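Local coordinates for pheromone cOB1/lipoprotein, YaeC family (Enterococcus faecalis, PDB 4EF1), which probably binds methionine, as a lipid-anchored substrate-binding protein of the NlpA family whose precursor also carries the pheromone cOB1, at residues E20-L25 and K222-K227; E29-E34 and V217-K222; K94-I99 and L118-D123. One frame throughout, in Å; residues are numbered along the deposited sequence. Where two conformers were deposited one is given.

Interaction 1 of 3, residues E20-L25 and K222-K227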
ATOM      1  N   GLU A  20      12.699  -3.169  11.720  1.00 24.07           N
ATOM      2  CA  GLU A  20      13.270  -3.734  12.950  1.00 23.98           C
ATOM      3  C   GLU A  20      14.119  -4.955  12.623  1.00 23.12           C
ATOM      4  O   GLU A  20      15.221  -5.111  13.169  1.00 24.61           O
ATOM      5  CB  GLU A  20      12.187  -4.119  13.986  1.00 26.59           C
ATOM      6  CG  GLU A  20      11.425  -2.951  14.624  1.00 28.18           C
ATOM      7  CD  GLU A  20      12.274  -1.996  15.459  1.00 27.86           C
ATOM      8  OE1 GLU A  20      13.283  -2.419  16.054  1.00 27.79           O
ATOM      9  OE2 GLU A  20      11.939  -0.776  15.480  1.00 34.45           O
ATOM     10  N   HIS A  21      13.593  -5.846  11.782  1.00 21.88           N
ATOM     11  CA  HIS A  21      14.278  -7.077  11.416  1.00 21.64           C
ATOM     12  C   HIS A  21      15.646  -6.869  10.803  1.00 20.44           C
ATOM     13  O   HIS A  21      16.561  -7.645  11.062  1.00 20.32           O
ATOM     14  CB  HIS A  21      13.378  -7.959  10.527  1.00 22.56           C
ATOM     15  CG  HIS A  21      14.068  -9.197  10.005  1.00 24.77           C
ATOM     16  ND1 HIS A  21      14.286 -10.272  10.772  1.00 27.02           N
ATOM     17  CD2 HIS A  21      14.627  -9.485   8.765  1.00 26.91           C
ATOM     18  CE1 HIS A  21      14.959 -11.209  10.062  1.00 27.26           C
ATOM     19  NE2 HIS A  21      15.153 -10.738   8.841  1.00 28.88           N
ATOM     20  N   VAL A  22      15.796  -5.852   9.971  1.00 19.35           N
ATOM     21  CA  VAL A  22      17.082  -5.600   9.298  1.00 20.80           C
ATOM     22  C   VAL A  22      18.083  -4.733  10.124  1.00 21.70           C
ATOM     23  O   VAL A  22      19.227  -4.524   9.679  1.00 20.63           O
ATOM     24  CB  VAL A  22      16.868  -5.010   7.863  1.00 20.22           C
ATOM     25  CG1 VAL A  22      16.008  -5.959   6.996  1.00 20.48           C
ATOM     26  CG2 VAL A  22      16.253  -3.628   7.900  1.00 17.73           C
ATOM     27  N   LYS A  23      17.694  -4.224  11.301  1.00 22.39           N
ATOM     28  CA  LYS A  23      18.648  -3.393  12.101  1.00 24.81           C
ATOM     29  C   LYS A  23      20.037  -4.045  12.301  1.00 24.46           C
ATOM     30  O   LYS A  23      21.034  -3.399  12.078  1.00 22.31           O
ATOM     31  CB  LYS A  23      18.100  -2.990  13.463  1.00 26.18           C
ATOM     32  CG  LYS A  23      17.002  -1.950  13.431  1.00 26.90           C
ATOM     33  CD  LYS A  23      16.639  -1.540  14.838  1.00 28.07           C
ATOM     34  CE  LYS A  23      15.532  -0.518  14.871  1.00 29.49           C
ATOM     35  NZ  LYS A  23      15.169  -0.234  16.263  1.00 27.31           N
ATOM     36  N   PRO A  24      20.087  -5.320  12.695  1.00 25.59           N
ATOM     37  CA  PRO A  24      21.438  -5.936  12.863  1.00 29.12           C
ATOM     38  C   PRO A  24      22.264  -5.994  11.557  1.00 28.11           C
ATOM     39  O   PRO A  24      23.483  -5.845  11.598  1.00 27.28           O
ATOM     40  CB  PRO A  24      21.133  -7.341  13.389  1.00 32.12           C
ATOM     41  CG  PRO A  24      19.720  -7.292  13.872  1.00 32.08           C
ATOM     42  CD  PRO A  24      19.011  -6.242  13.066  1.00 28.45           C
ATOM     43  N   LEU A  25      21.592  -6.170  10.413  1.00 26.08           N
ATOM     44  CA  LEU A  25      22.273  -6.154   9.097  1.00 26.22           C
ATOM     45  C   LEU A  25      22.813  -4.767   8.759  1.00 26.01           C
ATOM     46  O   LEU A  25      23.940  -4.629   8.293  1.00 26.34           O
ATOM     47  CB  LEU A  25      21.330  -6.656   7.982  1.00 25.74           C
ATOM     48  CG  LEU A  25      21.042  -8.153   7.990  1.00 26.92           C
ATOM     49  CD1 LEU A  25      19.719  -8.479   7.294  1.00 26.73           C
ATOM     50  CD2 LEU A  25      22.238  -8.853   7.360  1.00 26.39           C
ATOM     51  N   LYS A 222      19.457  -1.867  -0.455  1.00 20.69           N
ATOM     52  CA  LYS A 222      20.103  -3.091  -0.874  1.00 21.06           C
ATOM     53  C   LYS A 222      19.809  -4.196   0.152  1.00 21.57           C
ATOM     54  O   LYS A 222      19.527  -5.320  -0.249  1.00 20.11           O
ATOM     55  CB  LYS A 222      21.618  -2.940  -1.035  1.00 22.18           C
ATOM     56  CG  LYS A 222      22.307  -4.208  -1.585  1.00 24.11           C
ATOM     57  CD  LYS A 222      23.808  -4.018  -1.677  1.00 24.66           C
ATOM     58  CE  LYS A 222      24.529  -5.195  -2.274  1.00 26.08           C
ATOM     59  NZ  LYS A 222      25.984  -4.958  -2.450  1.00 25.81           N
ATOM     60  N   VAL A 223      19.876  -3.856   1.449  1.00 20.98           N
ATOM     61  CA  VAL A 223      19.654  -4.869   2.531  1.00 20.50           C
ATOM     62  C   VAL A 223      18.200  -5.316   2.477  1.00 21.42           C
ATOM     63  O   VAL A 223      17.907  -6.535   2.481  1.00 24.24           O
ATOM     64  CB  VAL A 223      20.042  -4.323   3.913  1.00 19.81           C
ATOM     65  CG1 VAL A 223      19.460  -5.197   5.014  1.00 19.80           C
ATOM     66  CG2 VAL A 223      21.544  -4.175   4.027  1.00 19.36           C
ATOM     67  N   LEU A 224      17.285  -4.369   2.291  1.00 20.39           N
ATOM     68  CA  LEU A 224      15.865  -4.686   2.155  1.00 19.42           C
ATOM     69  C   LEU A 224      15.510  -5.584   0.951  1.00 21.53           C
ATOM     70  O   LEU A 224      14.546  -6.355   1.025  1.00 21.61           O
ATOM     71  CB  LEU A 224      15.021  -3.419   2.126  1.00 19.62           C
ATOM     72  CG  LEU A 224      14.867  -2.638   3.406  1.00 18.55           C
ATOM     73  CD1 LEU A 224      14.169  -1.325   3.084  1.00 16.58           C
ATOM     74  CD2 LEU A 224      14.129  -3.478   4.470  1.00 17.65           C
ATOM     75  N   ARG A 225      16.295  -5.502  -0.126  1.00 21.27           N
ATOM     76  CA  ARG A 225      16.122  -6.372  -1.301  1.00 21.53           C
ATOM     77  C   ARG A 225      16.980  -7.629  -1.283  1.00 21.62           C
ATOM     78  O   ARG A 225      16.851  -8.489  -2.186  1.00 23.76           O
ATOM     79  CB  ARG A 225      16.449  -5.584  -2.575  1.00 22.61           C
ATOM     80  CG  ARG A 225      15.500  -4.446  -2.829  1.00 22.66           C
ATOM     81  CD  ARG A 225      16.019  -3.623  -3.976  1.00 24.27           C
ATOM     82  NE  ARG A 225      15.017  -2.726  -4.521  1.00 23.99           N
ATOM     83  CZ  ARG A 225      15.270  -1.746  -5.398  1.00 26.52           C
ATOM     84  NH1 ARG A 225      16.508  -1.489  -5.839  1.00 27.77           N
ATOM     85  NH2 ARG A 225      14.271  -1.004  -5.862  1.00 24.69           N
ATOM     86  N   SER A 226      17.858  -7.795  -0.285  1.00 20.92           N
ATOM     87  CA  SER A 226      18.756  -8.969  -0.285  1.00 23.57           C
ATOM     88  C   SER A 226      17.950 -10.260  -0.133  1.00 23.08           C
ATOM     89  O   SER A 226      16.899 -10.232   0.503  1.00 24.06           O
ATOM     90  CB  SER A 226      19.794  -8.885   0.834  1.00 24.35           C
ATOM     91  OG  SER A 226      19.157  -8.904   2.110  1.00 22.99           O
ATOM     92  N   LYS A 227      18.452 -11.345  -0.706  1.00 24.43           N
ATOM     93  CA  LYS A 227      17.745 -12.617  -0.762  1.00 27.30           C
ATOM     94  C   LYS A 227      17.292 -13.093   0.628  1.00 28.29           C
ATOM     95  O   LYS A 227      16.151 -13.501   0.767  1.00 26.25           O
ATOM     96  CB  LYS A 227      18.614 -13.704  -1.430  1.00 29.76           C
ATOM     97  CG  LYS A 227      17.990 -15.100  -1.519  1.00 33.04           C
ATOM     98  CD  LYS A 227      18.986 -16.141  -1.979  1.00 37.39           C
ATOM     99  CE  LYS A 227      18.362 -17.556  -2.053  1.00 40.37           C
ATOM    100  NZ  LYS A 227      17.181 -17.664  -2.952  1.00 39.33           N
TER
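V223 meets V22 and L25 through a single methyl group, and this cluster joins helix 12-28 to helix 215-225. CG1 of V223 is the central atom of the contact. It stands trans to the residue's own backbone N (chi1 164°), which directs it at the facing helix. There it lies 3.8 Å from CB of L25 and 3.9 Å from CB of V22, so it is seated between two residues one turn apart. The delta branch CD1 of L25 closes on the same methyl at 4.0 Å. V22 and V223 run past each other in opposite senses, side by side, whereas the L25 side chain passes V223 at a slant.

V22 also serves a second neighbour. L224 comes in at about a right angle, and its CD2 is 4.0 Å from both CG1 and CG2 of V22, resting against the fork of the valine. Although the L224 side chain does not start out toward helix 12-28, its tip reaches it. Beyond the pair, V22 packs on L33 and V229, and L25 on V229; strand 31-37 and helix 227-236 thus extend the apolar surface.

Two polar interactions lie within the segments themselves. The carbonyl O of V223 accepts from S226 twice, from its OG at 2.7 Å, in the carbonyl plane on a lone pair, and from its N at 3.0 Å. S226 is also the N-cap of helix 227-236, so this grip holds the corner between the two helices. On the other segment, K23 NZ is salt-bridged to E20 OE1.

With no hydrogen bond or charge pair spanning the segments, the helices are held here by van der Waals and hydrophobic contact, and the fit of branched side chains, rather than directional bonding, probably governs how they sit at this point.

Interaction 2 of 3, residues E29-E34 and V217-K222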
ATOM      1  N   GLU A  29      26.768  -2.786   8.353  1.00 29.73           N
ATOM      2  CA  GLU A  29      27.177  -1.840   7.309  1.00 31.42           C
ATOM      3  C   GLU A  29      27.448  -0.419   7.884  1.00 29.10           C
ATOM      4  O   GLU A  29      27.578   0.545   7.128  1.00 30.47           O
ATOM      5  CB  GLU A  29      26.124  -1.749   6.215  1.00 28.48           C
ATOM      6  CG  GLU A  29      25.677  -3.051   5.572  1.00 29.59           C
ATOM      7  CD  GLU A  29      26.799  -3.798   4.886  1.00 34.76           C
ATOM      8  OE1 GLU A  29      27.830  -3.170   4.571  1.00 33.08           O
ATOM      9  OE2 GLU A  29      26.657  -5.041   4.693  1.00 36.91           O
ATOM     10  N   GLY A  30      27.534  -0.300   9.206  1.00 32.74           N
ATOM     11  CA  GLY A  30      27.836   0.981   9.844  1.00 36.16           C
ATOM     12  C   GLY A  30      26.685   1.968   9.869  1.00 34.02           C
ATOM     13  O   GLY A  30      26.910   3.165   9.891  1.00 30.59           O
ATOM     14  N   VAL A  31      25.456   1.449   9.895  1.00 30.57           N
ATOM     15  CA  VAL A  31      24.252   2.284   9.955  1.00 29.64           C
ATOM     16  C   VAL A  31      23.432   1.912  11.189  1.00 27.88           C
ATOM     17  O   VAL A  31      23.146   0.748  11.388  1.00 27.37           O
ATOM     18  CB  VAL A  31      23.397   2.121   8.670  1.00 26.71           C
ATOM     19  CG1 VAL A  31      22.049   2.833   8.793  1.00 25.21           C
ATOM     20  CG2 VAL A  31      24.149   2.625   7.452  1.00 25.23           C
ATOM     21  N   LYS A  32      23.072   2.905  12.005  1.00 30.08           N
ATOM     22  CA  LYS A  32      22.122   2.717  13.106  1.00 31.07           C
ATOM     23  C   LYS A  32      20.723   3.124  12.608  1.00 29.95           C
ATOM     24  O   LYS A  32      20.377   4.317  12.494  1.00 27.70           O
ATOM     25  CB  LYS A  32      22.515   3.540  14.328  1.00 33.64           C
ATOM     26  CG  LYS A  32      21.592   3.358  15.524  1.00 40.61           C
ATOM     27  CD  LYS A  32      22.049   4.175  16.738  1.00 44.15           C
ATOM     28  CE  LYS A  32      21.261   3.815  17.997  1.00 46.11           C
ATOM     29  NZ  LYS A  32      19.783   3.881  17.787  1.00 50.48           N
ATOM     30  N   LEU A  33      19.936   2.112  12.297  1.00 29.57           N
ATOM     31  CA  LEU A  33      18.595   2.289  11.806  1.00 28.04           C
ATOM     32  C   LEU A  33      17.646   2.583  12.983  1.00 27.68           C
ATOM     33  O   LEU A  33      17.686   1.910  14.024  1.00 27.99           O
ATOM     34  CB  LEU A  33      18.191   1.043  11.026  1.00 25.96           C
ATOM     35  CG  LEU A  33      16.884   1.060  10.316  1.00 26.02           C
ATOM     36  CD1 LEU A  33      16.895   2.192   9.279  1.00 25.81           C
ATOM     37  CD2 LEU A  33      16.701  -0.286   9.660  1.00 25.75           C
ATOM     38  N   GLU A  34      16.843   3.630  12.845  1.00 26.60           N
ATOM     39  CA  GLU A  34      15.848   3.995  13.851  1.00 30.03           C
ATOM     40  C   GLU A  34      14.501   4.156  13.162  1.00 31.26           C
ATOM     41  O   GLU A  34      14.422   4.675  12.053  1.00 32.60           O
ATOM     42  CB  GLU A  34      16.269   5.268  14.588  1.00 37.47           C
ATOM     43  CG  GLU A  34      17.568   5.093  15.370  1.00 39.71           C
ATOM     44  CD  GLU A  34      18.006   6.337  16.147  1.00 43.06           C
ATOM     45  OE1 GLU A  34      17.335   7.393  16.054  1.00 42.61           O
ATOM     46  OE2 GLU A  34      19.051   6.246  16.832  1.00 36.95           O
ATOM     47  N   VAL A 217      21.062   5.482   2.646  1.00 23.04           N
ATOM     48  CA  VAL A 217      19.764   5.113   2.089  1.00 21.33           C
ATOM     49  C   VAL A 217      19.937   3.944   1.114  1.00 22.20           C
ATOM     50  O   VAL A 217      19.121   3.026   1.122  1.00 21.53           O
ATOM     51  CB  VAL A 217      19.070   6.319   1.400  1.00 22.86           C
ATOM     52  CG1 VAL A 217      17.838   5.869   0.639  1.00 22.85           C
ATOM     53  CG2 VAL A 217      18.644   7.311   2.479  1.00 22.90           C
ATOM     54  N   LYS A 218      20.985   4.010   0.287  1.00 20.73           N
ATOM     55  CA  LYS A 218      21.278   2.953  -0.682  0.50 21.85           C
ATOM     56  C   LYS A 218      21.616   1.637   0.031  1.00 22.46           C
ATOM     57  O   LYS A 218      21.192   0.594  -0.397  1.00 24.36           O
ATOM     58  CB  LYS A 218      22.357   3.388  -1.674  0.50 23.89           C
ATOM     59  CG  LYS A 218      21.818   4.496  -2.598  0.50 25.08           C
ATOM     60  CD  LYS A 218      22.664   4.847  -3.814  0.50 26.51           C
ATOM     61  CE  LYS A 218      24.026   5.437  -3.511  0.50 27.56           C
ATOM     62  NZ  LYS A 218      24.575   6.100  -4.727  0.50 30.01           N
ATOM     63  N   LYS A 219      22.345   1.712   1.126  1.00 21.40           N
ATOM     64  CA  LYS A 219      22.674   0.503   1.916  1.00 23.48           C
ATOM     65  C   LYS A 219      21.393  -0.163   2.411  1.00 21.42           C
ATOM     66  O   LYS A 219      21.257  -1.388   2.348  1.00 22.41           O
ATOM     67  CB  LYS A 219      23.582   0.864   3.111  1.00 24.13           C
ATOM     68  CG  LYS A 219      25.056   1.033   2.760  1.00 26.90           C
ATOM     69  CD  LYS A 219      25.831   1.567   3.949  1.00 24.98           C
ATOM     70  CE  LYS A 219      27.244   1.858   3.560  1.00 27.89           C
ATOM     71  NZ  LYS A 219      27.967   2.215   4.808  1.00 30.54           N
ATOM     72  N   LEU A 220      20.466   0.664   2.895  1.00 20.44           N
ATOM     73  CA  LEU A 220      19.159   0.210   3.354  1.00 20.78           C
ATOM     74  C   LEU A 220      18.375  -0.449   2.272  1.00 19.51           C
ATOM     75  O   LEU A 220      17.863  -1.523   2.474  1.00 19.65           O
ATOM     76  CB  LEU A 220      18.317   1.351   3.931  1.00 19.40           C
ATOM     77  CG  LEU A 220      16.880   1.019   4.383  1.00 18.92           C
ATOM     78  CD1 LEU A 220      16.824  -0.064   5.456  1.00 19.89           C
ATOM     79  CD2 LEU A 220      16.298   2.318   4.882  1.00 18.20           C
ATOM     80  N   VAL A 221      18.267   0.197   1.118  1.00 20.71           N
ATOM     81  CA  VAL A 221      17.544  -0.407  -0.007  1.00 19.33           C
ATOM     82  C   VAL A 221      18.124  -1.757  -0.412  1.00 20.81           C
ATOM     83  O   VAL A 221      17.377  -2.670  -0.709  1.00 21.32           O
ATOM     84  CB  VAL A 221      17.455   0.559  -1.239  1.00 18.79           C
ATOM     85  CG1 VAL A 221      16.817  -0.140  -2.449  1.00 19.36           C
ATOM     86  CG2 VAL A 221      16.669   1.801  -0.862  1.00 18.00           C
ATOM     87  N   LYS A 222      19.457  -1.867  -0.455  1.00 20.69           N
ATOM     88  CA  LYS A 222      20.103  -3.091  -0.874  1.00 21.06           C
ATOM     89  C   LYS A 222      19.809  -4.196   0.152  1.00 21.57           C
ATOM     90  O   LYS A 222      19.527  -5.320  -0.249  1.00 20.11           O
ATOM     91  CB  LYS A 222      21.618  -2.940  -1.035  1.00 22.18           C
ATOM     92  CG  LYS A 222      22.307  -4.208  -1.585  1.00 24.11           C
ATOM     93  CD  LYS A 222      23.808  -4.018  -1.677  1.00 24.66           C
ATOM     94  CE  LYS A 222      24.529  -5.195  -2.274  1.00 26.08           C
ATOM     95  NZ  LYS A 222      25.984  -4.958  -2.450  1.00 25.81           N
TER
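The peptide carbonyl of E29 is the flat group through which K219 binds this loop: NZ of the lysine approaches neither face of the peptide but the oxygen end, donating to E29 O at 2.9 Å and nearly along the C=O axis (164°). A second flat group, the carboxylate of E29, takes no part in the bond. Its chain bends at chi2 (-61°), and OE1 stays 5.4 Å from K219 NZ, opposite in charge but not in contact.

The lysine's methylenes do the rest of the work. Beyond CG the K219 chain is extended, so it runs from helix 215-225 across to the end of helix 12-28. On the way its CD packs 4.0 Å from CB of E29 and equally close to CG2 of V31, the valine crossing the lysine chain at a slant. Further along strand 31-37, L33 CD2 meets L220 CD1 at 4.2 Å. Helix 12-28 backs this apolar row as well, L26 packing against V31 and L19 against L220.

The acceptor sits at a helix terminus. G30, with positive phi (75°), is the C-prime residue of a Schellman motif in which V31 N turns back to L26 O, before the chain enters the edge strand of the six-stranded sheet.

One lysine therefore acts in two ways, its aliphatic part covering the start of the strand and its ammonium group meeting a carbonyl where helix 12-28 finishes. A positive charge at that end is expected to be favourable toward the helix dipole, with the E29 carboxylate probably adding a weaker attraction from a distance.

Interaction 3 of 3, residues K94-I99 and L118-D123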
ATOM      1  N   LYS A  94     -19.447 -13.925   0.713  1.00 31.89           N
ATOM      2  CA  LYS A  94     -18.163 -14.658   0.592  1.00 35.37           C
ATOM      3  C   LYS A  94     -17.596 -14.757  -0.828  1.00 33.18           C
ATOM      4  O   LYS A  94     -16.501 -15.324  -1.030  1.00 30.53           O
ATOM      5  CB  LYS A  94     -18.249 -16.037   1.246  1.00 43.77           C
ATOM      6  CG  LYS A  94     -18.692 -16.004   2.696  1.00 50.67           C
ATOM      7  CD  LYS A  94     -17.604 -15.540   3.658  1.00 61.43           C
ATOM      8  CE  LYS A  94     -18.229 -14.735   4.799  1.00 63.73           C
ATOM      9  NZ  LYS A  94     -17.311 -14.419   5.938  1.00 52.94           N
ATOM     10  N   SER A  95     -18.344 -14.240  -1.799  1.00 28.17           N
ATOM     11  CA  SER A  95     -17.874 -14.129  -3.182  0.50 28.02           C
ATOM     12  C   SER A  95     -18.491 -12.910  -3.798  1.00 26.14           C
ATOM     13  O   SER A  95     -19.621 -12.533  -3.440  1.00 26.44           O
ATOM     14  CB  SER A  95     -18.289 -15.318  -4.063  0.50 31.40           C
ATOM     15  OG  SER A  95     -18.298 -14.935  -5.454  0.50 32.32           O
ATOM     16  N   LEU A  96     -17.782 -12.328  -4.751  1.00 25.66           N
ATOM     17  CA  LEU A  96     -18.308 -11.165  -5.477  1.00 26.74           C
ATOM     18  C   LEU A  96     -19.619 -11.497  -6.175  1.00 27.36           C
ATOM     19  O   LEU A  96     -20.522 -10.680  -6.180  1.00 26.30           O
ATOM     20  CB  LEU A  96     -17.297 -10.616  -6.491  1.00 26.10           C
ATOM     21  CG  LEU A  96     -16.092  -9.835  -5.953  1.00 26.28           C
ATOM     22  CD1 LEU A  96     -15.034  -9.465  -6.971  1.00 27.45           C
ATOM     23  CD2 LEU A  96     -16.519  -8.593  -5.231  1.00 25.74           C
ATOM     24  N   GLN A  97     -19.752 -12.719  -6.715  1.00 29.40           N
ATOM     25  CA  GLN A  97     -20.958 -13.107  -7.481  1.00 31.75           C
ATOM     26  C   GLN A  97     -22.251 -13.137  -6.644  1.00 32.57           C
ATOM     27  O   GLN A  97     -23.354 -12.935  -7.187  1.00 31.11           O
ATOM     28  CB  GLN A  97     -20.766 -14.454  -8.207  1.00 34.14           C
ATOM     29  CG  GLN A  97     -19.594 -14.521  -9.177  1.00 38.86           C
ATOM     30  CD  GLN A  97     -19.618 -13.433 -10.268  1.00 42.10           C
ATOM     31  OE1 GLN A  97     -20.664 -13.136 -10.853  1.00 40.83           O
ATOM     32  NE2 GLN A  97     -18.443 -12.855 -10.555  1.00 47.40           N
ATOM     33  N   GLU A  98     -22.100 -13.354  -5.339  1.00 30.33           N
ATOM     34  CA  GLU A  98     -23.203 -13.333  -4.359  1.00 36.35           C
ATOM     35  C   GLU A  98     -23.709 -11.944  -4.023  1.00 32.59           C
ATOM     36  O   GLU A  98     -24.794 -11.819  -3.499  1.00 30.88           O
ATOM     37  CB  GLU A  98     -22.768 -13.955  -3.010  1.00 45.11           C
ATOM     38  CG  GLU A  98     -22.673 -15.471  -2.976  1.00 54.72           C
ATOM     39  CD  GLU A  98     -22.031 -15.987  -1.689  1.00 64.25           C
ATOM     40  OE1 GLU A  98     -21.672 -15.178  -0.802  1.00 63.87           O
ATOM     41  OE2 GLU A  98     -21.895 -17.216  -1.553  1.00 72.26           O
ATOM     42  N   ILE A  99     -22.916 -10.907  -4.280  1.00 31.53           N
ATOM     43  CA  ILE A  99     -23.303  -9.517  -3.961  1.00 31.96           C
ATOM     44  C   ILE A  99     -24.599  -9.086  -4.696  1.00 29.56           C
ATOM     45  O   ILE A  99     -24.704  -9.237  -5.924  1.00 27.63           O
ATOM     46  CB  ILE A  99     -22.111  -8.535  -4.235  1.00 30.71           C
ATOM     47  CG1 ILE A  99     -21.010  -8.740  -3.194  1.00 30.23           C
ATOM     48  CG2 ILE A  99     -22.512  -7.091  -4.230  1.00 29.15           C
ATOM     49  CD1 ILE A  99     -19.714  -8.012  -3.481  1.00 28.82           C
ATOM     50  N   LEU A 118     -11.286  -1.133  -9.214  1.00 22.83           N
ATOM     51  CA  LEU A 118     -11.804  -1.228 -10.569  1.00 20.73           C
ATOM     52  C   LEU A 118     -11.194  -2.445 -11.330  1.00 21.16           C
ATOM     53  O   LEU A 118     -11.947  -3.154 -12.002  1.00 21.86           O
ATOM     54  CB  LEU A 118     -11.586   0.089 -11.342  1.00 21.62           C
ATOM     55  CG  LEU A 118     -12.392   1.315 -10.871  1.00 21.07           C
ATOM     56  CD1 LEU A 118     -12.115   2.538 -11.725  1.00 23.91           C
ATOM     57  CD2 LEU A 118     -13.879   1.032 -10.898  1.00 21.53           C
ATOM     58  N   THR A 119      -9.865  -2.687 -11.200  1.00 22.24           N
ATOM     59  CA  THR A 119      -9.225  -3.842 -11.849  0.50 23.04           C
ATOM     60  C   THR A 119      -9.737  -5.149 -11.209  1.00 22.18           C
ATOM     61  O   THR A 119      -9.928  -6.151 -11.895  1.00 23.05           O
ATOM     62  CB  THR A 119      -7.669  -3.874 -11.781  0.50 24.28           C
ATOM     63  OG1 THR A 119      -7.208  -4.145 -10.445  0.50 22.73           O
ATOM     64  CG2 THR A 119      -7.033  -2.595 -12.347  0.50 25.50           C
ATOM     65  N   ILE A 120      -9.951  -5.144  -9.903  1.00 21.84           N
ATOM     66  CA  ILE A 120     -10.480  -6.363  -9.238  1.00 20.88           C
ATOM     67  C   ILE A 120     -11.888  -6.707  -9.833  1.00 22.26           C
ATOM     68  O   ILE A 120     -12.128  -7.812 -10.263  1.00 22.58           O
ATOM     69  CB  ILE A 120     -10.523  -6.224  -7.712  1.00 20.48           C
ATOM     70  CG1 ILE A 120      -9.106  -6.247  -7.125  1.00 18.92           C
ATOM     71  CG2 ILE A 120     -11.441  -7.302  -7.079  1.00 19.00           C
ATOM     72  CD1 ILE A 120      -9.037  -5.767  -5.694  1.00 21.62           C
ATOM     73  N   LEU A 121     -12.777  -5.710  -9.886  1.00 21.85           N
ATOM     74  CA  LEU A 121     -14.126  -5.914 -10.381  1.00 21.94           C
ATOM     75  C   LEU A 121     -14.138  -6.278 -11.910  1.00 24.69           C
ATOM     76  O   LEU A 121     -14.939  -7.122 -12.337  1.00 23.10           O
ATOM     77  CB  LEU A 121     -15.018  -4.699 -10.071  1.00 22.17           C
ATOM     78  CG  LEU A 121     -15.219  -4.455  -8.566  1.00 20.82           C
ATOM     79  CD1 LEU A 121     -15.847  -3.096  -8.327  1.00 22.59           C
ATOM     80  CD2 LEU A 121     -15.968  -5.607  -7.872  1.00 19.98           C
ATOM     81  N   GLU A 122     -13.229  -5.666 -12.691  1.00 22.35           N
ATOM     82  CA  GLU A 122     -13.028  -6.048 -14.097  1.00 25.03           C
ATOM     83  C   GLU A 122     -12.553  -7.510 -14.239  1.00 24.80           C
ATOM     84  O   GLU A 122     -13.109  -8.273 -15.044  1.00 27.33           O
ATOM     85  CB  GLU A 122     -12.032  -5.086 -14.804  1.00 25.38           C
ATOM     86  CG  GLU A 122     -11.843  -5.366 -16.288  1.00 28.16           C
ATOM     87  CD  GLU A 122     -11.397  -4.157 -17.105  1.00 31.29           C
ATOM     88  OE1 GLU A 122     -10.454  -3.487 -16.701  1.00 35.07           O
ATOM     89  OE2 GLU A 122     -11.941  -3.922 -18.194  1.00 40.16           O
ATOM     90  N   ASP A 123     -11.540  -7.911 -13.461  1.00 28.32           N
ATOM     91  CA  ASP A 123     -11.045  -9.305 -13.498  1.00 28.99           C
ATOM     92  C   ASP A 123     -12.165 -10.286 -13.183  1.00 27.54           C
ATOM     93  O   ASP A 123     -12.255 -11.336 -13.810  1.00 27.40           O
ATOM     94  CB  ASP A 123      -9.916  -9.554 -12.496  1.00 34.69           C
ATOM     95  CG  ASP A 123      -8.661  -8.774 -12.797  1.00 34.45           C
ATOM     96  OD1 ASP A 123      -8.476  -8.293 -13.934  1.00 34.90           O
ATOM     97  OD2 ASP A 123      -7.861  -8.659 -11.842  1.00 42.36           O
TER
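The turn after strand 87-89 packs on helix 114-123 in the lobe built on the five-stranded sheet, with L96 meeting L121 and I120. L96 carries the contact from its side. Its CG lies opposite the carbonyl carbon (chi1 -74°), which sends both delta methyls to the helix. CD2 lies 4.0 Å from CD2 of L121, while CD1 touches the same L121 methyl at 4.1 Å and alone reaches CG2 of I120, at 4.2 Å. Both helix side chains cross the leucine at about a right angle, so its forked end spans neighbouring positions on one helical turn. L88 touches all three residues, and A193 packs on L96 and I120.

The turn is shaped by its own polar groups. S95 OG accepts from Q97 N at 2.9 Å, an ST turn, and E98 OE1 accepts from K94 N at 3.0 Å. K148 NZ binds the carbonyl oxygens of both Q97 and I99.

Helix 114-123 also bears R116 of the selenomethionine pocket, and the side chain of I120 is about 10 Å from that ligand. Connecting turn and helix thus share an apolar core with strands 87-89 and 193-194, consistent with an α/β lobe of the periplasmic binding protein fold.

From the N terminus, the chain passes 20-25 on helix 12-28 and then 29-34 at the start of the next strand. It goes on through the second lobe, where interaction 3 closes a short loop between 94-99 and 118-123, and returns to the first lobe with strand 203-208, followed by helix 215-225. There 217-222 closes interaction 2 and 222-227 closes interaction 1, with K222 common to both. The loops are concentric: 3 lies within 2, and 2 within 1. Interactions 1 and 2 adjoin, and fasten one returning helix to a consecutive helix and strand. Interaction 3, its centre about 37 Å from that of interaction 1, belongs to the opposite lobe.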